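Local coordinates for putative PAS/PAC sensor protein (Nakamurella multipartita DSM 44233, PDB 6HMJ), which senses blue light through a flavin mononucleotide chromophore in a light-oxygen-voltage domain and couples it to RNA binding and translational regulation, at residues 259-264 against 277-282. Residues are numbered along the deposited sequence; the frame is centred on the assembly and turned at random.
Sequences QPLVYA and AEVLGR
At the rim of the flavin pocket of a light-oxygen-voltage domain, Leu261 of the outer strand 261-264 is tied through both of its backbone polar atoms to the type II turn Val279-Arg282. Its N donates to Arg282 O (2.9 Å), reaching that oxygen from well above the carbonyl plane, whereas its O receives Gly281 N at 2.7 Å in the carbonyl plane, with an N-H...O angle of 166°. Leu280 CA adds a weaker CA-H...O contact to the same Leu261 oxygen. The turn is itself closed by a bond from Arg282 N to Val279 O, and Gly281, with a positive phi of 94°, takes the third position, which in a type II turn favours glycine. This is how a loop can exploit the outer edge of a PAS sheet: strand 250-253 pairs with one side of strand 261-264, and the turn bonds to Leu261 where that strand begins. Strand 261-264 carries a classic beta bulge, in which Val262 and Tyr263 both face Val251 of strand 250-253. The side chains of Leu261 and Val279 run side by side in the same direction, CD1 resting 4.0 Å from CG2; the Leu261 side chain also touches Cys284, a flavin-binding residue, while Val279 packs on Tyr274 and Phe286. Leu280, its CG anti to its own carbonyl carbon (chi1 -76°), instead places CD2 over the face of the peptide between Val262 and Tyr263, 3.4 Å from Val262 C. At the opposite end of the contact, Pro260 CB sits against Gly281 O, and the neighbouring Gln259 touches the flavin. Ser226 of the second subunit packs on Leu280, and Ile229 of that subunit covers Val262 and Tyr263.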
ATOM      1  N   GLN A 259     -34.099 -34.521  12.940  1.00 57.44           N
ATOM      2  CA  GLN A 259     -32.988 -34.739  12.023  1.00 54.74           C
ATOM      3  C   GLN A 259     -31.634 -34.609  12.733  1.00 53.90           C
ATOM      4  O   GLN A 259     -30.829 -33.747  12.393  1.00 50.98           O
ATOM      5  CB  GLN A 259     -33.069 -33.766  10.854  1.00 53.38           C
ATOM      6  CG  GLN A 259     -34.430 -33.730  10.169  1.00 57.58           C
ATOM      7  CD  GLN A 259     -34.500 -32.710   9.047  1.00 58.62           C
ATOM      8  OE1 GLN A 259     -33.548 -31.962   8.808  1.00 58.17           O
ATOM      9  NE2 GLN A 259     -35.634 -32.668   8.357  1.00 59.64           N
ATOM     10  N   PRO A 260     -31.357 -35.476  13.705  1.00 57.90           N
ATOM     11  CA  PRO A 260     -30.140 -35.326  14.509  1.00 57.07           C
ATOM     12  C   PRO A 260     -28.882 -35.743  13.764  1.00 56.70           C
ATOM     13  O   PRO A 260     -28.914 -36.496  12.790  1.00 55.78           O
ATOM     14  CB  PRO A 260     -30.394 -36.256  15.702  1.00 58.73           C
ATOM     15  CG  PRO A 260     -31.311 -37.305  15.156  1.00 59.89           C
ATOM     16  CD  PRO A 260     -32.197 -36.596  14.171  1.00 60.29           C
ATOM     17  N   LEU A 261     -27.755 -35.237  14.259  1.00 57.51           N
ATOM     18  CA  LEU A 261     -26.454 -35.616  13.731  1.00 56.52           C
ATOM     19  C   LEU A 261     -26.093 -37.006  14.232  1.00 58.48           C
ATOM     20  O   LEU A 261     -26.198 -37.288  15.431  1.00 61.31           O
ATOM     21  CB  LEU A 261     -25.377 -34.622  14.163  1.00 56.27           C
ATOM     22  CG  LEU A 261     -25.102 -33.381  13.314  1.00 54.40           C
ATOM     23  CD1 LEU A 261     -24.002 -32.559  13.965  1.00 54.20           C
ATOM     24  CD2 LEU A 261     -24.714 -33.754  11.891  1.00 53.53           C
ATOM     25  N   VAL A 262     -25.664 -37.870  13.317  1.00 57.92           N
ATOM     26  CA  VAL A 262     -25.209 -39.211  13.669  1.00 57.83           C
ATOM     27  C   VAL A 262     -23.759 -39.459  13.284  1.00 55.15           C
ATOM     28  O   VAL A 262     -23.215 -40.513  13.643  1.00 56.42           O
ATOM     29  CB  VAL A 262     -26.118 -40.298  13.055  1.00 58.63           C
ATOM     30  CG1 VAL A 262     -27.527 -40.173  13.607  1.00 62.35           C
ATOM     31  CG2 VAL A 262     -26.143 -40.197  11.540  1.00 56.63           C
ATOM     32  N   TYR A 263     -23.113 -38.531  12.576  1.00 52.50           N
ATOM     33  CA  TYR A 263     -21.690 -38.631  12.292  1.00 51.20           C
ATOM     34  C   TYR A 263     -21.110 -37.243  12.049  1.00 49.87           C
ATOM     35  O   TYR A 263     -21.768 -36.368  11.481  1.00 49.71           O
ATOM     36  CB  TYR A 263     -21.394 -39.516  11.076  1.00 50.84           C
ATOM     37  CG  TYR A 263     -19.921 -39.542  10.743  1.00 50.37           C
ATOM     38  CD1 TYR A 263     -19.037 -40.322  11.475  1.00 52.81           C
ATOM     39  CD2 TYR A 263     -19.409 -38.766   9.712  1.00 47.88           C
ATOM     40  CE1 TYR A 263     -17.688 -40.338  11.184  1.00 54.36           C
ATOM     41  CE2 TYR A 263     -18.061 -38.776   9.412  1.00 48.68           C
ATOM     42  CZ  TYR A 263     -17.205 -39.560  10.149  1.00 52.63           C
ATOM     43  OH  TYR A 263     -15.861 -39.569   9.848  1.00 54.53           O
ATOM     44  N   ALA A 264     -19.860 -37.064  12.474  1.00 49.55           N
ATOM     45  CA  ALA A 264     -19.119 -35.831  12.220  1.00 48.61           C
ATOM     46  C   ALA A 264     -17.634 -36.141  12.333  1.00 49.52           C
ATOM     47  O   ALA A 264     -17.188 -36.655  13.365  1.00 51.40           O
ATOM     48  CB  ALA A 264     -19.522 -34.732  13.203  1.00 49.51           C
ATOM     49  N   ALA A 277     -18.551 -35.801  19.980  1.00 63.49           N
ATOM     50  CA  ALA A 277     -19.301 -36.326  21.115  1.00 68.81           C
ATOM     51  C   ALA A 277     -20.364 -35.350  21.606  1.00 69.98           C
ATOM     52  O   ALA A 277     -21.434 -35.775  22.056  1.00 73.05           O
ATOM     53  CB  ALA A 277     -18.342 -36.673  22.256  1.00 73.37           C
ATOM     54  N   GLU A 278     -20.103 -34.050  21.518  1.00 67.62           N
ATOM     55  CA  GLU A 278     -20.988 -33.047  22.095  1.00 68.46           C
ATOM     56  C   GLU A 278     -21.975 -32.470  21.090  1.00 64.12           C
ATOM     57  O   GLU A 278     -22.680 -31.509  21.414  1.00 64.81           O
ATOM     58  CB  GLU A 278     -20.156 -31.931  22.734  1.00 71.75           C
ATOM     59  CG  GLU A 278     -19.216 -31.219  21.780  1.00 71.51           C
ATOM     60  CD  GLU A 278     -18.386 -30.158  22.472  1.00 75.29           C
ATOM     61  OE1 GLU A 278     -18.509 -30.027  23.708  1.00 79.16           O
ATOM     62  OE2 GLU A 278     -17.612 -29.459  21.783  1.00 74.87           O
ATOM     63  N   VAL A 279     -22.034 -33.019  19.877  1.00 60.06           N
ATOM     64  CA  VAL A 279     -23.023 -32.599  18.890  1.00 57.80           C
ATOM     65  C   VAL A 279     -23.820 -33.762  18.327  1.00 55.32           C
ATOM     66  O   VAL A 279     -24.875 -33.542  17.698  1.00 51.94           O
ATOM     67  CB  VAL A 279     -22.351 -31.814  17.735  1.00 57.71           C
ATOM     68  CG1 VAL A 279     -21.719 -30.529  18.244  1.00 59.47           C
ATOM     69  CG2 VAL A 279     -21.335 -32.691  17.001  1.00 56.42           C
ATOM     70  N   LEU A 280     -23.379 -35.004  18.513  1.00 57.76           N
ATOM     71  CA  LEU A 280     -24.138 -36.157  18.054  1.00 56.13           C
ATOM     72  C   LEU A 280     -25.480 -36.216  18.771  1.00 57.37           C
ATOM     73  O   LEU A 280     -25.553 -36.087  19.997  1.00 56.82           O
ATOM     74  CB  LEU A 280     -23.340 -37.435  18.305  1.00 57.12           C
ATOM     75  CG  LEU A 280     -22.177 -37.746  17.355  1.00 54.88           C
ATOM     76  CD1 LEU A 280     -21.663 -39.158  17.603  1.00 55.64           C
ATOM     77  CD2 LEU A 280     -22.563 -37.567  15.900  1.00 52.55           C
ATOM     78  N   GLY A 281     -26.545 -36.425  17.999  1.00 58.05           N
ATOM     79  CA  GLY A 281     -27.888 -36.421  18.527  1.00 60.08           C
ATOM     80  C   GLY A 281     -28.596 -35.088  18.435  1.00 60.39           C
ATOM     81  O   GLY A 281     -29.799 -35.025  18.718  1.00 61.47           O
ATOM     82  N   ARG A 282     -27.892 -34.024  18.050  1.00 60.68           N
ATOM     83  CA  ARG A 282     -28.463 -32.692  17.920  1.00 61.49           C
ATOM     84  C   ARG A 282     -28.569 -32.289  16.455  1.00 60.21           C
ATOM     85  O   ARG A 282     -27.780 -32.728  15.614  1.00 59.19           O
ATOM     86  CB  ARG A 282     -27.619 -31.652  18.659  1.00 62.80           C
ATOM     87  CG  ARG A 282     -27.356 -31.949  20.124  1.00 68.47           C
ATOM     88  CD  ARG A 282     -26.356 -30.949  20.678  1.00 71.65           C
ATOM     89  NE  ARG A 282     -26.853 -29.580  20.562  1.00 74.70           N
ATOM     90  CZ  ARG A 282     -26.096 -28.490  20.666  1.00 74.74           C
ATOM     91  NH1 ARG A 282     -24.791 -28.595  20.884  1.00 74.44           N
ATOM     92  NH2 ARG A 282     -26.648 -27.291  20.541  1.00 74.04           N
TER